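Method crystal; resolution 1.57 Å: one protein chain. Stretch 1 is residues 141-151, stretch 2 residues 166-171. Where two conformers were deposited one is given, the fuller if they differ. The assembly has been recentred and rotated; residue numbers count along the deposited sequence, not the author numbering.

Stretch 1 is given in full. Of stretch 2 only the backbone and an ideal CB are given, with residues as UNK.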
# COMPACT_ATOMS: atom_id res chain seq x y z
N THR A 141 -4.13 -3.22 15.25
CA THR A 141 -3.77 -4.27 14.29
C THR A 141 -3.16 -3.60 13.05
O THR A 141 -3.48 -2.44 12.76
CB THR A 141 -5.01 -5.11 13.87
OG1 THR A 141 -5.95 -4.28 13.18
CG2 THR A 141 -5.70 -5.73 15.08
N PHE A 142 -2.27 -4.31 12.37
CA PHE A 142 -1.52 -3.79 11.21
C PHE A 142 -2.41 -2.99 10.25
O PHE A 142 -2.08 -1.86 9.89
CB PHE A 142 -0.86 -4.96 10.49
CG PHE A 142 -0.02 -4.59 9.30
CD1 PHE A 142 1.03 -3.68 9.41
CD2 PHE A 142 -0.22 -5.21 8.09
CE1 PHE A 142 1.83 -3.38 8.31
CE2 PHE A 142 0.59 -4.92 6.98
CZ PHE A 142 1.59 -4.00 7.09
N GLU A 143 -3.53 -3.58 9.85
CA GLU A 143 -4.44 -2.94 8.89
C GLU A 143 -4.99 -1.60 9.39
O GLU A 143 -5.12 -0.65 8.63
CB GLU A 143 -5.60 -3.87 8.56
CG GLU A 143 -5.16 -5.15 7.86
CD GLU A 143 -4.66 -6.26 8.79
OE1 GLU A 143 -4.59 -6.07 10.03
OE2 GLU A 143 -4.32 -7.34 8.26
N ARG A 144 -5.31 -1.54 10.68
CA ARG A 144 -5.83 -0.32 11.28
C ARG A 144 -4.75 0.74 11.43
O ARG A 144 -5.07 1.93 11.46
CB ARG A 144 -6.51 -0.61 12.64
CG ARG A 144 -7.79 -1.44 12.52
CD ARG A 144 -8.36 -1.77 13.93
NE ARG A 144 -8.94 -0.57 14.55
CZ ARG A 144 -9.27 -0.45 15.84
NH1 ARG A 144 -9.10 -1.46 16.70
NH2 ARG A 144 -9.79 0.70 16.27
N ARG A 145 -3.50 0.30 11.53
CA ARG A 145 -2.36 1.23 11.56
C ARG A 145 -2.23 1.93 10.22
O ARG A 145 -2.00 3.14 10.15
CB ARG A 145 -1.06 0.49 11.91
CG ARG A 145 -0.76 0.44 13.40
CD ARG A 145 -0.22 -0.90 13.85
NE ARG A 145 1.06 -1.29 13.24
CZ ARG A 145 1.50 -2.55 13.21
NH1 ARG A 145 2.66 -2.83 12.64
NH2 ARG A 145 0.78 -3.53 13.73
N LEU A 146 -2.40 1.15 9.14
CA LEU A 146 -2.38 1.71 7.78
C LEU A 146 -3.50 2.71 7.62
O LEU A 146 -3.29 3.81 7.13
CB LEU A 146 -2.47 0.59 6.73
CG LEU A 146 -1.27 -0.36 6.62
CD1 LEU A 146 -1.63 -1.55 5.75
CD2 LEU A 146 -0.01 0.36 6.10
N LEU A 147 -4.70 2.35 8.08
CA LEU A 147 -5.84 3.28 8.02
C LEU A 147 -5.57 4.56 8.82
O LEU A 147 -5.86 5.66 8.35
CB LEU A 147 -7.13 2.61 8.48
CG LEU A 147 -7.73 1.57 7.52
CD1 LEU A 147 -8.83 0.73 8.20
CD2 LEU A 147 -8.27 2.21 6.23
N ALA A 148 -5.01 4.41 10.01
CA ALA A 148 -4.67 5.54 10.87
C ALA A 148 -3.72 6.50 10.13
O ALA A 148 -3.86 7.73 10.22
CB ALA A 148 -4.04 5.07 12.15
N ALA A 149 -2.76 5.92 9.41
CA ALA A 149 -1.83 6.70 8.60
C ALA A 149 -2.52 7.53 7.52
O ALA A 149 -2.21 8.71 7.37
CB ALA A 149 -0.77 5.79 7.98
N LEU A 150 -3.46 6.93 6.79
CA LEU A 150 -4.22 7.68 5.77
C LEU A 150 -4.99 8.84 6.39
O LEU A 150 -4.99 9.96 5.88
CB LEU A 150 -5.21 6.76 5.05
CG LEU A 150 -4.64 5.67 4.15
CD1 LEU A 150 -5.80 4.95 3.44
CD2 LEU A 150 -3.64 6.24 3.13
N ILE A 151 -5.68 8.56 7.49
CA ILE A 151 -6.45 9.59 8.20
C ILE A 151 -5.58 10.76 8.69
O ILE A 151 -5.94 11.93 8.50
CB ILE A 151 -7.27 8.94 9.34
CG1 ILE A 151 -8.45 8.18 8.74
CG2 ILE A 151 -7.73 9.98 10.38
CD1 ILE A 151 -9.52 9.07 8.07
N UNK A 166 -9.20 5.75 -2.37
CA UNK A 166 -8.32 5.22 -1.33
C UNK A 166 -8.24 3.72 -1.53
O UNK A 166 -9.15 3.11 -2.10
CB UNK A 166 -8.82 5.57 0.07
N UNK A 167 -7.14 3.12 -1.07
CA UNK A 167 -6.98 1.68 -1.17
C UNK A 167 -6.02 1.13 -0.13
O UNK A 167 -5.18 1.87 0.43
CB UNK A 167 -6.49 1.30 -2.57
N UNK A 168 -6.11 -0.18 0.07
CA UNK A 168 -5.19 -0.91 0.93
C UNK A 168 -4.89 -2.24 0.28
O UNK A 168 -5.73 -2.79 -0.45
CB UNK A 168 -5.76 -1.10 2.34
N UNK A 169 -3.69 -2.74 0.52
CA UNK A 169 -3.29 -4.04 0.01
C UNK A 169 -2.46 -4.69 1.10
O UNK A 169 -1.45 -4.11 1.52
CB UNK A 169 -2.52 -3.93 -1.31
N UNK A 170 -2.87 -5.87 1.55
CA UNK A 170 -2.12 -6.59 2.58
C UNK A 170 -1.98 -8.05 2.21
O UNK A 170 -2.95 -8.70 1.81
CB UNK A 170 -2.80 -6.46 3.94
N UNK A 171 -0.76 -8.56 2.35
CA UNK A 171 -0.41 -9.92 1.93
C UNK A 171 0.24 -10.69 3.08
O UNK A 171 1.03 -10.14 3.83
CB UNK A 171 0.53 -9.88 0.72

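Stretch 2 is an extended strand that runs roughly antiparallel to the helix 142-151, with an angle of 153° between their directions and a closest approach of 9.9 Å between the axes. Along such a strand the CA-to-CB bonds alternate. Positions 166, 168 and 170 point toward the helix, and 167, 169 and 171 point away.

Position 166 lies across from Leu150. Its ideal CB is 4.6 Å from Leu150 CD1, so the helix offers an apolar methyl here. A small or medium apolar side chain would suit it. The residue is Ala166. Its single methyl faces Leu150 without close packing.

Position 167 points away, and its ideal CB has nothing of the helix nearby. Stretch 1 sets no preference. The residue is Ala167. Its backbone does take part: the O atom of Ala167 lies 4.4 Å from Leu150 CD1.

Position 168 points toward the helix around Leu146. The CA of 168 is 7.9 Å from Leu146 CA, and the ideal CB is still 5.4 Å from Leu146 CD1. That leaves a gap, bordered by Glu143, Leu146 and Leu147. A long apolar side chain would fill it; leucine, isoleucine or methionine are all plausible. The residue is Met168, present as selenomethionine. With chi1 and chi2 both t, the chain extends to the helix. The chi3 of -63° then sets CE 3.5 Å from Leu146 CB and 3.4 Å from Leu147 CD2. The selenium lies alongside the helix backbone, with SE 3.5 Å from Glu143 O. Of the six positions, Met168 has the largest area covered by stretch 1, 105 Å².

Position 169 points away, and stretch 1 says little about it. Its backbone angles of -142/123 suit a strand, which beta-branched and many apolar residues often favor. The residue is Leu169.

Position 170 points toward the first turns of the helix. Its ideal CB is 4.7 Å from Glu143 OE2, 4.8 Å from Phe142 CE2 and 5.4 Å from Leu146 CD1. The two carbon neighbors favor a compact apolar group, and valine or isoleucine would also suit the strand. The carboxylate could equally attract a donor. The residue is Val170. Its CG1 meets the edge of the Phe142 ring, 4.0 Å from CE2, and is also 4.0 Å from Glu143 OE2. Its CG2 packs 3.9 Å from Leu146 CD1.

Position 171 points away, with nothing of stretch 1 near its ideal CB, so stretch 1 would allow many kinds of side chain. The residue is Leu171.

No hydrogen bond joins the stretches; their contact rests on packing.

Stretch 2 (166-171) AAMLVL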
# COMPACT_ATOMS: atom_id res chain seq x y z
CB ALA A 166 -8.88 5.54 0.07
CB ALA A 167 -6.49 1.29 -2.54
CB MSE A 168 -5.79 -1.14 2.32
CG MSE A 168 -4.78 -1.63 3.37
SE MSE A 168 -5.44 -1.40 5.20
CE MSE A 168 -5.56 0.53 5.14
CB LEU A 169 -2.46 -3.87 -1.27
CG LEU A 169 -1.89 -5.18 -1.83
CD1 LEU A 169 -3.05 -6.05 -2.31
CD2 LEU A 169 -0.88 -4.94 -2.97
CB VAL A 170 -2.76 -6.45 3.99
CG1 VAL A 170 -2.00 -7.32 5.04
CG2 VAL A 170 -2.80 -4.97 4.42
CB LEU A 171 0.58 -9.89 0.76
CG LEU A 171 0.22 -9.02 -0.46
CD1 LEU A 171 1.34 -9.10 -1.49
CD2 LEU A 171 -1.12 -9.47 -1.05
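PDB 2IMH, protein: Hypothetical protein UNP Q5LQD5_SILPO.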